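Local structure of Xcc_ctr_pt (Xanthomonas campestris pv. campestris, 6NJW) at residues I24-G28 with G57-F61; H77-R83 with G126-N132; R94-I98 with H110-A115. The protein probably cleaves DNA by two-metal catalysis, being a Class 2 OLD family nuclease, and this C-terminal region carries its magnesium-binding Toprim domain. One frame throughout, in Å; residues are numbered along the deposited sequence.

Contact 1 of 3, residues I24-G28 with G57-F61; sequences ILVEG and GGTNF
The ring of F61 is the tight part of this contact, set against the end of strand 22-26 between L25 and E27. Its CE1 lies 3.8 Å from L25 CB, and CZ is 3.7 Å from E27 CG, which comes in at the rim close to the ring plane. The backbone N of V26 lies in that plane too, 3.9 Å from F61 CE1, with the ring edge turned to the strand. E27 runs across F61 at about a right angle: its CG is anti to the carbonyl carbon (chi1 -70°), and from there the chain goes straight past the ring to the carboxylate. OE2 is then taken up by T81 OG1 and the backbone N of D82.

Toward solvent, at G57 to T59, the contact is looser, mostly loop backbone and one methyl against E27. G58 N donates to E27 O at 2.9 Å, in the carbonyl plane, and G58 O sits 3.3 Å from E27 CB. G57 and G58 both have positive phi, and the angles of G58 can hardly be adopted by anything but glycine. Exposed T59 offers just CG2, 3.9 Å from E27 OE1. E27 is a magnesium ligand of this protein's Toprim site, although in this model its side chain stays about 5 Å from the bound ion.

Strand 77-82 lies next door, with I79 and T81 against F61, while R96 and V100 of helix 93-104 pack on the same ring and strand 51-55 flanks 22-26 on its other edge.

Contact 2 of 3, residues H77-R83 with G126-N132; sequences HVILTDR and GYFVNEN
H77 holds its ring between the backbone N and the carbonyl carbon (chi1 61°), while Y127 has chi1 near -55° and an unusual chi2 of -23°; together these bring H77 NE2 to Y127 OH, 2.8 Å away in a hydrogen bond that either may donate. The same twist lays one face of Y127 over I79, whose CD1 is 3.6 Å from the ring centroid, a CH-pi contact.

From there the strands run parallel. I79 N and T81 N donate to G126 O and F128 O, and F128 N and N130 N return bonds to I79 O and T81 O. R83 N continues the ladder to N130 O. Beyond it R83, extended from CG to NE, turns one nitrogen to both carboxylate oxygens of E131: NH1 is 2.7 Å from OE1 and from OE2, a salt bridge whose two hydrogen bonds are bent and weak. R83 NH2 has a second acid, D116.

L80, D82, F128 and N130 project from one face of the sheet, I79, T81, Y127 and V129 from the other. D82, a ligand of the bound magnesium, ends a central strand and opens D-R-D to D84, the acidic DxD motif of the Toprim fold.

Contact 3 of 3, residues R94-I98 with H110-A115; sequences RRRLI and HEELDA
R94 reaches from helix 93-104 across to segment 110-115, and every step of its extended chain meets something there. CB touches the methyl of A115, 4.1 Å from A115 CB; CG passes A115 CA; CD lies 3.9 Å from A115 N. At NE the contact becomes polar: NE is 2.8 Å from L113 O, and NH2 reaches the same oxygen at 2.8 Å, a side-on grip in which two donors share one acceptor lying in the guanidinium plane. Over one face of that guanidinium, above its centre, sits I98 CD1.

L113 closes a type I beta turn from H110, and D114 then caps helix 115-123 through OD1 to E117 N, all within the beta-alpha-beta connection from strand 77-82 to its parallel neighbour 127-130. H110 itself bonds back to D102 of helix 93-104 and E105 just beyond its end.

R95, bent at chi2 and chi3, crosses E111 at about a right angle. Its NH1 gives E111 OE1 a nearly straight bond of 3.0 Å, received on the syn lone pair, with guanidinium and carboxylate almost coplanar (6°). The other carboxylate oxygen, E111 OE2, lies 3.4 Å from I98 CG2.

In the fold
From the N terminus, strand 22-26 leads through helix 29-41 and strand 51-55 to the loop 57-61, and contact 1 closes that excursion before contact 2 opens. Strand 77-82 then starts contact 2, whose long loop returns at strand 127-130, the far edge of the sheet. Contact 3 is nested inside this loop: it folds the stretch after helix 93-104 back on that helix, just ahead of helix 115-123. Contacts 1 and 2 meet at the magnesium site, joined by the carboxylate of E27. Contact 3 lies farther out and is linked to the site through R96 of the same helix, which bonds D82 O through NH1 and forms a salt bridge with D84 through NH2.

Contact 1 of 3, residues I24-G28 with G57-F61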
ATOM      1  N   ILE A  24       7.032   6.501   3.045  1.00 32.85           N
ATOM      2  CA  ILE A  24       5.926   5.865   2.342  1.00 32.75           C
ATOM      3  C   ILE A  24       4.754   5.750   3.310  1.00 27.69           C
ATOM      4  O   ILE A  24       4.833   5.005   4.293  1.00 33.50           O
ATOM      5  CB  ILE A  24       6.321   4.475   1.822  1.00 30.83           C
ATOM      6  CG1 ILE A  24       7.427   4.584   0.760  1.00 31.85           C
ATOM      7  CG2 ILE A  24       5.082   3.747   1.294  1.00 30.74           C
ATOM      8  CD1 ILE A  24       8.199   3.241   0.580  1.00 32.61           C
ATOM      9  N   LEU A  25       3.656   6.441   3.013  1.00 31.70           N
ATOM     10  CA  LEU A  25       2.480   6.456   3.882  1.00 35.43           C
ATOM     11  C   LEU A  25       1.477   5.429   3.383  1.00 31.81           C
ATOM     12  O   LEU A  25       1.098   5.460   2.203  1.00 31.80           O
ATOM     13  CB  LEU A  25       1.836   7.848   3.898  1.00 30.65           C
ATOM     14  CG  LEU A  25       2.705   8.968   4.459  1.00 32.83           C
ATOM     15  CD1 LEU A  25       2.006  10.319   4.197  1.00 34.08           C
ATOM     16  CD2 LEU A  25       2.924   8.717   5.948  1.00 37.66           C
ATOM     17  N   VAL A  26       1.051   4.531   4.278  1.00 32.94           N
ATOM     18  CA  VAL A  26       0.140   3.440   3.960  1.00 35.77           C
ATOM     19  C   VAL A  26      -0.977   3.412   5.003  1.00 35.36           C
ATOM     20  O   VAL A  26      -0.870   4.010   6.072  1.00 35.40           O
ATOM     21  CB  VAL A  26       0.880   2.084   3.906  1.00 33.82           C
ATOM     22  CG1 VAL A  26       2.054   2.166   2.880  1.00 35.50           C
ATOM     23  CG2 VAL A  26       1.388   1.701   5.267  1.00 35.06           C
ATOM     24  N   GLU A  27      -2.062   2.702   4.681  1.00 36.52           N
ATOM     25  CA  GLU A  27      -3.240   2.735   5.546  1.00 39.36           C
ATOM     26  C   GLU A  27      -3.096   1.847   6.778  1.00 43.36           C
ATOM     27  O   GLU A  27      -3.555   2.213   7.863  1.00 40.95           O
ATOM     28  CB  GLU A  27      -4.483   2.316   4.763  1.00 38.26           C
ATOM     29  CG  GLU A  27      -4.936   3.328   3.716  1.00 39.64           C
ATOM     30  CD  GLU A  27      -6.211   2.859   3.015  1.00 47.57           C
ATOM     31  OE1 GLU A  27      -6.840   1.905   3.521  1.00 48.56           O
ATOM     32  OE2 GLU A  27      -6.582   3.437   1.972  1.00 46.44           O
ATOM     33  N   GLY A  28      -2.497   0.669   6.640  1.00 43.13           N
ATOM     34  CA  GLY A  28      -2.503  -0.257   7.753  1.00 42.14           C
ATOM     35  C   GLY A  28      -1.351  -1.237   7.786  1.00 49.99           C
ATOM     36  O   GLY A  28      -0.341  -1.074   7.081  1.00 39.40           O
ATOM     37  N   GLY A  57      -2.704   4.199  10.166  1.00 45.44           N
ATOM     38  CA  GLY A  57      -3.735   3.533  10.945  1.00 52.34           C
ATOM     39  C   GLY A  57      -5.147   3.932  10.562  1.00 50.25           C
ATOM     40  O   GLY A  57      -5.972   4.231  11.425  1.00 48.84           O
ATOM     41  N   GLY A  58      -5.444   3.925   9.284  1.00 46.76           N
ATOM     42  CA  GLY A  58      -6.735   4.374   8.813  1.00 46.86           C
ATOM     43  C   GLY A  58      -6.581   5.039   7.458  1.00 50.48           C
ATOM     44  O   GLY A  58      -5.684   4.695   6.689  1.00 45.88           O
ATOM     45  N   THR A  59      -7.461   6.000   7.184  1.00 42.05           N
ATOM     46  CA  THR A  59      -7.480   6.653   5.882  1.00 46.40           C
ATOM     47  C   THR A  59      -7.267   8.154   5.981  1.00 47.32           C
ATOM     48  O   THR A  59      -7.435   8.859   4.982  1.00 47.99           O
ATOM     49  CB  THR A  59      -8.791   6.356   5.139  1.00 54.40           C
ATOM     50  OG1 THR A  59      -9.899   6.824   5.914  1.00 49.86           O
ATOM     51  CG2 THR A  59      -8.955   4.851   4.899  1.00 50.92           C
ATOM     52  N   ASN A  60      -6.893   8.666   7.146  1.00 43.90           N
ATOM     53  CA  ASN A  60      -6.669  10.093   7.295  1.00 46.52           C
ATOM     54  C   ASN A  60      -5.181  10.355   7.109  1.00 43.29           C
ATOM     55  O   ASN A  60      -4.404  10.260   8.058  1.00 39.43           O
ATOM     56  CB  ASN A  60      -7.153  10.602   8.646  1.00 42.45           C
ATOM     57  CG  ASN A  60      -7.039  12.102   8.750  1.00 45.02           C
ATOM     58  OD1 ASN A  60      -6.824  12.786   7.744  1.00 48.96           O
ATOM     59  ND2 ASN A  60      -7.174  12.629   9.961  1.00 52.23           N
ATOM     60  N   PHE A  61      -4.795  10.713   5.884  1.00 40.80           N
ATOM     61  CA  PHE A  61      -3.412  11.030   5.569  1.00 43.20           C
ATOM     62  C   PHE A  61      -3.060  12.485   5.843  1.00 40.83           C
ATOM     63  O   PHE A  61      -1.876  12.832   5.856  1.00 35.56           O
ATOM     64  CB  PHE A  61      -3.128  10.689   4.092  1.00 34.45           C
ATOM     65  CG  PHE A  61      -3.084   9.204   3.822  1.00 34.27           C
ATOM     66  CD1 PHE A  61      -1.917   8.491   4.016  1.00 31.91           C
ATOM     67  CD2 PHE A  61      -4.218   8.527   3.410  1.00 39.76           C
ATOM     68  CE1 PHE A  61      -1.870   7.125   3.782  1.00 33.98           C
ATOM     69  CE2 PHE A  61      -4.194   7.158   3.173  1.00 41.87           C
ATOM     70  CZ  PHE A  61      -3.012   6.445   3.362  1.00 35.48           C
TER

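Contact 2 of 3, residues H77-R83 with G126-N132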
ATOM      1  N   HIS A  77       7.653  12.190   0.094  1.00 31.53           N
ATOM      2  CA  HIS A  77       6.796  11.130   0.583  1.00 32.96           C
ATOM      3  C   HIS A  77       5.825  10.724  -0.514  1.00 32.27           C
ATOM      4  O   HIS A  77       5.613  11.449  -1.484  1.00 36.89           O
ATOM      5  CB  HIS A  77       6.025  11.564   1.835  1.00 35.38           C
ATOM      6  CG  HIS A  77       5.138  12.737   1.585  1.00 33.77           C
ATOM      7  ND1 HIS A  77       5.619  14.028   1.547  1.00 34.61           N
ATOM      8  CD2 HIS A  77       3.818  12.815   1.290  1.00 36.19           C
ATOM      9  CE1 HIS A  77       4.625  14.855   1.257  1.00 35.87           C
ATOM     10  NE2 HIS A  77       3.524  14.144   1.096  1.00 38.03           N
ATOM     11  N   VAL A  78       5.238   9.541  -0.347  1.00 31.19           N
ATOM     12  CA  VAL A  78       4.232   9.026  -1.262  1.00 33.85           C
ATOM     13  C   VAL A  78       3.062   8.512  -0.428  1.00 32.99           C
ATOM     14  O   VAL A  78       3.176   8.322   0.775  1.00 34.28           O
ATOM     15  CB  VAL A  78       4.797   7.914  -2.170  1.00 31.49           C
ATOM     16  CG1 VAL A  78       5.859   8.492  -3.101  1.00 33.00           C
ATOM     17  CG2 VAL A  78       5.387   6.772  -1.323  1.00 32.09           C
ATOM     18  N   ILE A  79       1.929   8.270  -1.083  1.00 30.92           N
ATOM     19  CA  ILE A  79       0.751   7.713  -0.421  1.00 33.69           C
ATOM     20  C   ILE A  79       0.252   6.512  -1.211  1.00 33.10           C
ATOM     21  O   ILE A  79       0.208   6.549  -2.442  1.00 34.11           O
ATOM     22  CB  ILE A  79      -0.378   8.765  -0.293  1.00 34.58           C
ATOM     23  CG1 ILE A  79      -0.066   9.755   0.830  1.00 35.95           C
ATOM     24  CG2 ILE A  79      -1.739   8.095  -0.062  1.00 33.85           C
ATOM     25  CD1 ILE A  79      -0.970  11.006   0.806  1.00 34.68           C
ATOM     26  N   LEU A  80      -0.150   5.464  -0.498  1.00 35.62           N
ATOM     27  CA  LEU A  80      -0.835   4.304  -1.058  1.00 35.01           C
ATOM     28  C   LEU A  80      -2.175   4.192  -0.352  1.00 36.56           C
ATOM     29  O   LEU A  80      -2.218   4.036   0.874  1.00 35.31           O
ATOM     30  CB  LEU A  80      -0.019   3.020  -0.843  1.00 32.63           C
ATOM     31  CG  LEU A  80       1.313   3.020  -1.592  1.00 35.21           C
ATOM     32  CD1 LEU A  80       2.266   1.946  -1.086  1.00 37.28           C
ATOM     33  CD2 LEU A  80       0.972   2.782  -3.041  1.00 41.16           C
ATOM     34  N   THR A  81      -3.263   4.258  -1.113  1.00 35.01           N
ATOM     35  CA  THR A  81      -4.578   4.210  -0.482  1.00 43.28           C
ATOM     36  C   THR A  81      -5.557   3.520  -1.423  1.00 45.62           C
ATOM     37  O   THR A  81      -5.284   3.354  -2.616  1.00 40.32           O
ATOM     38  CB  THR A  81      -5.059   5.618  -0.099  1.00 41.83           C
ATOM     39  OG1 THR A  81      -6.184   5.529   0.795  1.00 41.06           O
ATOM     40  CG2 THR A  81      -5.426   6.416  -1.329  1.00 42.42           C
ATOM     41  N   ASP A  82      -6.697   3.101  -0.864  1.00 45.49           N
ATOM     42  CA  ASP A  82      -7.692   2.301  -1.577  1.00 47.19           C
ATOM     43  C   ASP A  82      -8.841   3.168  -2.076  1.00 50.49           C
ATOM     44  O   ASP A  82      -9.305   4.068  -1.368  1.00 47.12           O
ATOM     45  CB  ASP A  82      -8.247   1.201  -0.671  1.00 51.70           C
ATOM     46  CG  ASP A  82      -7.222   0.121  -0.380  1.00 53.11           C
ATOM     47  OD1 ASP A  82      -6.181   0.102  -1.063  1.00 54.75           O
ATOM     48  OD2 ASP A  82      -7.451  -0.703   0.526  1.00 60.50           O
ATOM     49  N   ARG A  83      -9.321   2.872  -3.289  1.00 47.13           N
ATOM     50  CA  ARG A  83     -10.362   3.711  -3.880  1.00 53.90           C
ATOM     51  C   ARG A  83     -11.640   3.690  -3.052  1.00 56.44           C
ATOM     52  O   ARG A  83     -12.273   4.737  -2.858  1.00 60.02           O
ATOM     53  CB  ARG A  83     -10.673   3.277  -5.313  1.00 55.38           C
ATOM     54  CG  ARG A  83     -11.528   4.314  -6.049  1.00 59.81           C
ATOM     55  CD  ARG A  83     -11.934   3.841  -7.432  1.00 64.27           C
ATOM     56  NE  ARG A  83     -12.524   4.903  -8.241  1.00 67.82           N
ATOM     57  CZ  ARG A  83     -11.888   5.524  -9.230  1.00 71.05           C
ATOM     58  NH1 ARG A  83     -10.639   5.184  -9.526  1.00 72.11           N
ATOM     59  NH2 ARG A  83     -12.492   6.483  -9.921  1.00 65.99           N
ATOM     60  N   GLY A 126       2.879  11.903  -6.130  1.00 34.00           N
ATOM     61  CA  GLY A 126       3.215  10.607  -5.560  1.00 34.16           C
ATOM     62  C   GLY A 126       2.137   9.956  -4.729  1.00 34.83           C
ATOM     63  O   GLY A 126       2.444   9.104  -3.892  1.00 33.62           O
ATOM     64  N   TYR A 127       0.874  10.301  -4.944  1.00 34.82           N
ATOM     65  CA  TYR A 127      -0.234   9.726  -4.191  1.00 32.91           C
ATOM     66  C   TYR A 127      -1.007   8.803  -5.122  1.00 36.83           C
ATOM     67  O   TYR A 127      -1.545   9.263  -6.131  1.00 38.22           O
ATOM     68  CB  TYR A 127      -1.148  10.826  -3.641  1.00 33.37           C
ATOM     69  CG  TYR A 127      -0.458  11.905  -2.793  1.00 38.42           C
ATOM     70  CD1 TYR A 127       0.762  11.663  -2.160  1.00 34.78           C
ATOM     71  CD2 TYR A 127      -1.040  13.173  -2.640  1.00 33.92           C
ATOM     72  CE1 TYR A 127       1.381  12.654  -1.379  1.00 35.69           C
ATOM     73  CE2 TYR A 127      -0.428  14.170  -1.879  1.00 36.85           C
ATOM     74  CZ  TYR A 127       0.771  13.907  -1.243  1.00 41.68           C
ATOM     75  OH  TYR A 127       1.361  14.896  -0.478  1.00 39.89           O
ATOM     76  N   PHE A 128      -1.072   7.510  -4.784  1.00 33.10           N
ATOM     77  CA  PHE A 128      -1.531   6.508  -5.740  1.00 38.56           C
ATOM     78  C   PHE A 128      -2.665   5.700  -5.140  1.00 37.44           C
ATOM     79  O   PHE A 128      -2.635   5.358  -3.949  1.00 37.75           O
ATOM     80  CB  PHE A 128      -0.376   5.568  -6.175  1.00 33.44           C
ATOM     81  CG  PHE A 128       0.681   6.264  -6.979  1.00 36.39           C
ATOM     82  CD1 PHE A 128       0.492   6.519  -8.328  1.00 36.58           C
ATOM     83  CD2 PHE A 128       1.844   6.700  -6.375  1.00 35.82           C
ATOM     84  CE1 PHE A 128       1.462   7.194  -9.071  1.00 36.40           C
ATOM     85  CE2 PHE A 128       2.815   7.377  -7.098  1.00 34.80           C
ATOM     86  CZ  PHE A 128       2.631   7.631  -8.445  1.00 35.38           C
ATOM     87  N   VAL A 129      -3.669   5.397  -5.960  1.00 37.81           N
ATOM     88  CA  VAL A 129      -4.857   4.700  -5.481  1.00 37.20           C
ATOM     89  C   VAL A 129      -4.947   3.334  -6.154  1.00 42.15           C
ATOM     90  O   VAL A 129      -4.647   3.181  -7.343  1.00 42.35           O
ATOM     91  CB  VAL A 129      -6.153   5.519  -5.699  1.00 43.69           C
ATOM     92  CG1 VAL A 129      -5.988   6.943  -5.186  1.00 42.08           C
ATOM     93  CG2 VAL A 129      -6.541   5.553  -7.143  1.00 56.24           C
ATOM     94  N   ASN A 130      -5.325   2.334  -5.372  1.00 40.54           N
ATOM     95  CA  ASN A 130      -5.613   1.006  -5.879  1.00 45.46           C
ATOM     96  C   ASN A 130      -7.120   0.862  -6.064  1.00 52.24           C
ATOM     97  O   ASN A 130      -7.902   1.225  -5.174  1.00 49.72           O
ATOM     98  CB  ASN A 130      -5.099  -0.050  -4.905  1.00 42.79           C
ATOM     99  CG  ASN A 130      -5.397  -1.460  -5.355  1.00 51.86           C
ATOM    100  OD1 ASN A 130      -5.375  -1.762  -6.544  1.00 63.50           O
ATOM    101  ND2 ASN A 130      -5.679  -2.338  -4.394  1.00 62.67           N
ATOM    102  N   GLU A 131      -7.519   0.298  -7.198  1.00 48.35           N
ATOM    103  CA  GLU A 131      -8.938   0.117  -7.475  1.00 61.37           C
ATOM    104  C   GLU A 131      -9.521  -1.099  -6.766  1.00 59.85           C
ATOM    105  O   GLU A 131     -10.746  -1.242  -6.719  1.00 68.04           O
ATOM    106  CB  GLU A 131      -9.181   0.021  -8.985  1.00 62.83           C
ATOM    107  CG  GLU A 131      -8.495   1.123  -9.788  1.00 70.34           C
ATOM    108  CD  GLU A 131      -9.192   2.472  -9.650  1.00 76.29           C
ATOM    109  OE1 GLU A 131     -10.441   2.492  -9.697  1.00 78.25           O
ATOM    110  OE2 GLU A 131      -8.499   3.510  -9.478  1.00 70.86           O
ATOM    111  N   ASN A 132      -8.689  -1.963  -6.200  1.00 60.59           N
ATOM    112  CA  ASN A 132      -9.118  -3.081  -5.374  1.00 65.11           C
ATOM    113  C   ASN A 132      -8.701  -2.806  -3.931  1.00 63.99           C
ATOM    114  O   ASN A 132      -8.288  -1.692  -3.583  1.00 66.56           O
ATOM    115  CB  ASN A 132      -8.518  -4.387  -5.915  1.00 65.02           C
ATOM    116  CG  ASN A 132      -9.320  -5.626  -5.505  1.00 72.50           C
ATOM    117  OD1 ASN A 132     -10.144  -5.572  -4.585  1.00 73.98           O
ATOM    118  ND2 ASN A 132      -9.077  -6.747  -6.186  1.00 70.67           N
TER

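Contact 3 of 3, residues R94-I98 with H110-A115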
ATOM      1  N   ARG A  94     -12.025  10.632  -3.099  1.00 47.13           N
ATOM      2  CA  ARG A  94     -12.009  11.992  -3.623  1.00 47.74           C
ATOM      3  C   ARG A  94     -11.763  13.007  -2.514  1.00 45.27           C
ATOM      4  O   ARG A  94     -10.894  13.881  -2.637  1.00 50.97           O
ATOM      5  CB  ARG A  94     -13.323  12.294  -4.341  1.00 50.51           C
ATOM      6  CG  ARG A  94     -13.406  13.716  -4.833  1.00 51.38           C
ATOM      7  CD  ARG A  94     -14.662  13.987  -5.640  1.00 51.32           C
ATOM      8  NE  ARG A  94     -14.669  15.364  -6.137  1.00 55.94           N
ATOM      9  CZ  ARG A  94     -15.118  16.402  -5.436  1.00 58.46           C
ATOM     10  NH1 ARG A  94     -15.597  16.218  -4.210  1.00 58.93           N
ATOM     11  NH2 ARG A  94     -15.091  17.627  -5.958  1.00 58.34           N
ATOM     12  N   ARG A  95     -12.537  12.920  -1.431  1.00 49.74           N
ATOM     13  CA  ARG A  95     -12.377  13.852  -0.316  1.00 48.66           C
ATOM     14  C   ARG A  95     -11.044  13.632   0.388  1.00 45.79           C
ATOM     15  O   ARG A  95     -10.340  14.594   0.721  1.00 46.20           O
ATOM     16  CB  ARG A  95     -13.542  13.688   0.669  1.00 51.70           C
ATOM     17  CG  ARG A  95     -13.509  14.641   1.872  1.00 46.36           C
ATOM     18  CD  ARG A  95     -13.588  16.097   1.423  1.00 51.94           C
ATOM     19  NE  ARG A  95     -14.758  16.294   0.580  1.00 52.83           N
ATOM     20  CZ  ARG A  95     -14.947  17.334  -0.218  1.00 59.60           C
ATOM     21  NH1 ARG A  95     -14.041  18.302  -0.282  1.00 54.76           N
ATOM     22  NH2 ARG A  95     -16.053  17.398  -0.953  1.00 60.40           N
ATOM     23  N   ARG A  96     -10.688  12.367   0.611  1.00 47.11           N
ATOM     24  CA  ARG A  96      -9.406  12.036   1.220  1.00 49.39           C
ATOM     25  C   ARG A  96      -8.249  12.673   0.458  1.00 43.31           C
ATOM     26  O   ARG A  96      -7.323  13.217   1.069  1.00 41.73           O
ATOM     27  CB  ARG A  96      -9.263  10.514   1.285  1.00 52.46           C
ATOM     28  CG  ARG A  96      -7.955   9.978   1.867  1.00 55.39           C
ATOM     29  CD  ARG A  96      -7.872   8.462   1.639  1.00 47.13           C
ATOM     30  NE  ARG A  96      -9.187   7.852   1.842  1.00 54.77           N
ATOM     31  CZ  ARG A  96      -9.642   6.785   1.191  1.00 54.48           C
ATOM     32  NH1 ARG A  96      -8.889   6.183   0.282  1.00 47.31           N
ATOM     33  NH2 ARG A  96     -10.858   6.317   1.455  1.00 56.83           N
ATOM     34  N   LEU A  97      -8.307  12.661  -0.879  1.00 42.79           N
ATOM     35  CA  LEU A  97      -7.221  13.220  -1.675  1.00 45.61           C
ATOM     36  C   LEU A  97      -7.321  14.734  -1.811  1.00 39.85           C
ATOM     37  O   LEU A  97      -6.296  15.410  -1.895  1.00 41.67           O
ATOM     38  CB  LEU A  97      -7.186  12.573  -3.068  1.00 41.55           C
ATOM     39  CG  LEU A  97      -6.683  11.130  -3.115  1.00 44.22           C
ATOM     40  CD1 LEU A  97      -6.656  10.596  -4.550  1.00 43.71           C
ATOM     41  CD2 LEU A  97      -5.306  11.027  -2.477  1.00 44.08           C
ATOM     42  N   ILE A  98      -8.527  15.297  -1.837  1.00 45.95           N
ATOM     43  CA  ILE A  98      -8.630  16.755  -1.779  1.00 44.95           C
ATOM     44  C   ILE A  98      -8.046  17.272  -0.466  1.00 39.09           C
ATOM     45  O   ILE A  98      -7.383  18.318  -0.429  1.00 45.22           O
ATOM     46  CB  ILE A  98     -10.093  17.199  -1.969  1.00 50.17           C
ATOM     47  CG1 ILE A  98     -10.521  16.972  -3.426  1.00 48.25           C
ATOM     48  CG2 ILE A  98     -10.260  18.670  -1.586  1.00 47.80           C
ATOM     49  CD1 ILE A  98     -12.000  17.198  -3.671  1.00 55.34           C
ATOM     50  N   HIS A 110      -9.737  22.712  -5.413  1.00 58.32           N
ATOM     51  CA  HIS A 110      -9.873  21.384  -5.983  1.00 55.91           C
ATOM     52  C   HIS A 110     -11.313  20.881  -5.930  1.00 56.90           C
ATOM     53  O   HIS A 110     -11.582  19.751  -6.351  1.00 54.95           O
ATOM     54  CB  HIS A 110      -8.929  20.405  -5.253  1.00 51.78           C
ATOM     55  CG  HIS A 110      -7.495  20.856  -5.218  1.00 48.79           C
ATOM     56  ND1 HIS A 110      -6.868  21.271  -4.060  1.00 49.13           N
ATOM     57  CD2 HIS A 110      -6.571  20.965  -6.202  1.00 49.15           C
ATOM     58  CE1 HIS A 110      -5.621  21.612  -4.333  1.00 46.34           C
ATOM     59  NE2 HIS A 110      -5.413  21.431  -5.626  1.00 50.83           N
ATOM     60  N   GLU A 111     -12.252  21.699  -5.443  1.00 61.85           N
ATOM     61  CA  GLU A 111     -13.617  21.225  -5.217  1.00 62.07           C
ATOM     62  C   GLU A 111     -14.340  20.892  -6.514  1.00 59.70           C
ATOM     63  O   GLU A 111     -15.254  20.057  -6.513  1.00 56.01           O
ATOM     64  CB  GLU A 111     -14.425  22.272  -4.443  1.00 64.08           C
ATOM     65  CG  GLU A 111     -13.955  22.484  -3.027  1.00 62.10           C
ATOM     66  CD  GLU A 111     -13.785  21.177  -2.284  1.00 65.69           C
ATOM     67  OE1 GLU A 111     -14.695  20.312  -2.365  1.00 63.83           O
ATOM     68  OE2 GLU A 111     -12.730  21.021  -1.626  1.00 65.91           O
ATOM     69  N   GLU A 112     -13.964  21.528  -7.620  1.00 58.42           N
ATOM     70  CA  GLU A 112     -14.696  21.357  -8.866  1.00 62.62           C
ATOM     71  C   GLU A 112     -14.192  20.190  -9.708  1.00 65.08           C
ATOM     72  O   GLU A 112     -14.675  20.003 -10.828  1.00 64.38           O
ATOM     73  CB  GLU A 112     -14.656  22.650  -9.682  1.00 63.37           C
ATOM     74  CG  GLU A 112     -15.388  23.826  -9.033  1.00 68.66           C
ATOM     75  CD  GLU A 112     -16.776  23.465  -8.495  1.00 74.62           C
ATOM     76  OE1 GLU A 112     -17.569  22.822  -9.224  1.00 74.77           O
ATOM     77  OE2 GLU A 112     -17.076  23.838  -7.335  1.00 74.23           O
ATOM     78  N   LEU A 113     -13.256  19.389  -9.201  1.00 61.39           N
ATOM     79  CA  LEU A 113     -12.764  18.244  -9.955  1.00 60.72           C
ATOM     80  C   LEU A 113     -13.583  17.009  -9.611  1.00 54.53           C
ATOM     81  O   LEU A 113     -13.993  16.827  -8.461  1.00 59.54           O
ATOM     82  CB  LEU A 113     -11.286  17.988  -9.657  1.00 54.05           C
ATOM     83  CG  LEU A 113     -10.378  19.201  -9.820  1.00 59.49           C
ATOM     84  CD1 LEU A 113      -8.937  18.857  -9.466  1.00 55.34           C
ATOM     85  CD2 LEU A 113     -10.481  19.711 -11.244  1.00 58.90           C
ATOM     86  N   ASP A 114     -13.825  16.165 -10.611  1.00 57.71           N
ATOM     87  CA  ASP A 114     -14.458  14.896 -10.293  1.00 54.63           C
ATOM     88  C   ASP A 114     -13.413  13.940  -9.725  1.00 57.11           C
ATOM     89  O   ASP A 114     -12.216  14.240  -9.698  1.00 55.00           O
ATOM     90  CB  ASP A 114     -15.182  14.310 -11.516  1.00 59.90           C
ATOM     91  CG  ASP A 114     -14.252  13.973 -12.685  1.00 68.85           C
ATOM     92  OD1 ASP A 114     -13.050  13.668 -12.483  1.00 67.32           O
ATOM     93  OD2 ASP A 114     -14.745  13.997 -13.839  1.00 71.98           O
ATOM     94  N   ALA A 115     -13.876  12.781  -9.254  1.00 54.54           N
ATOM     95  CA  ALA A 115     -12.984  11.862  -8.553  1.00 54.45           C
ATOM     96  C   ALA A 115     -11.791  11.479  -9.423  1.00 53.48           C
ATOM     97  O   ALA A 115     -10.638  11.564  -8.988  1.00 49.48           O
ATOM     98  CB  ALA A 115     -13.759  10.623  -8.100  1.00 53.76           C
TER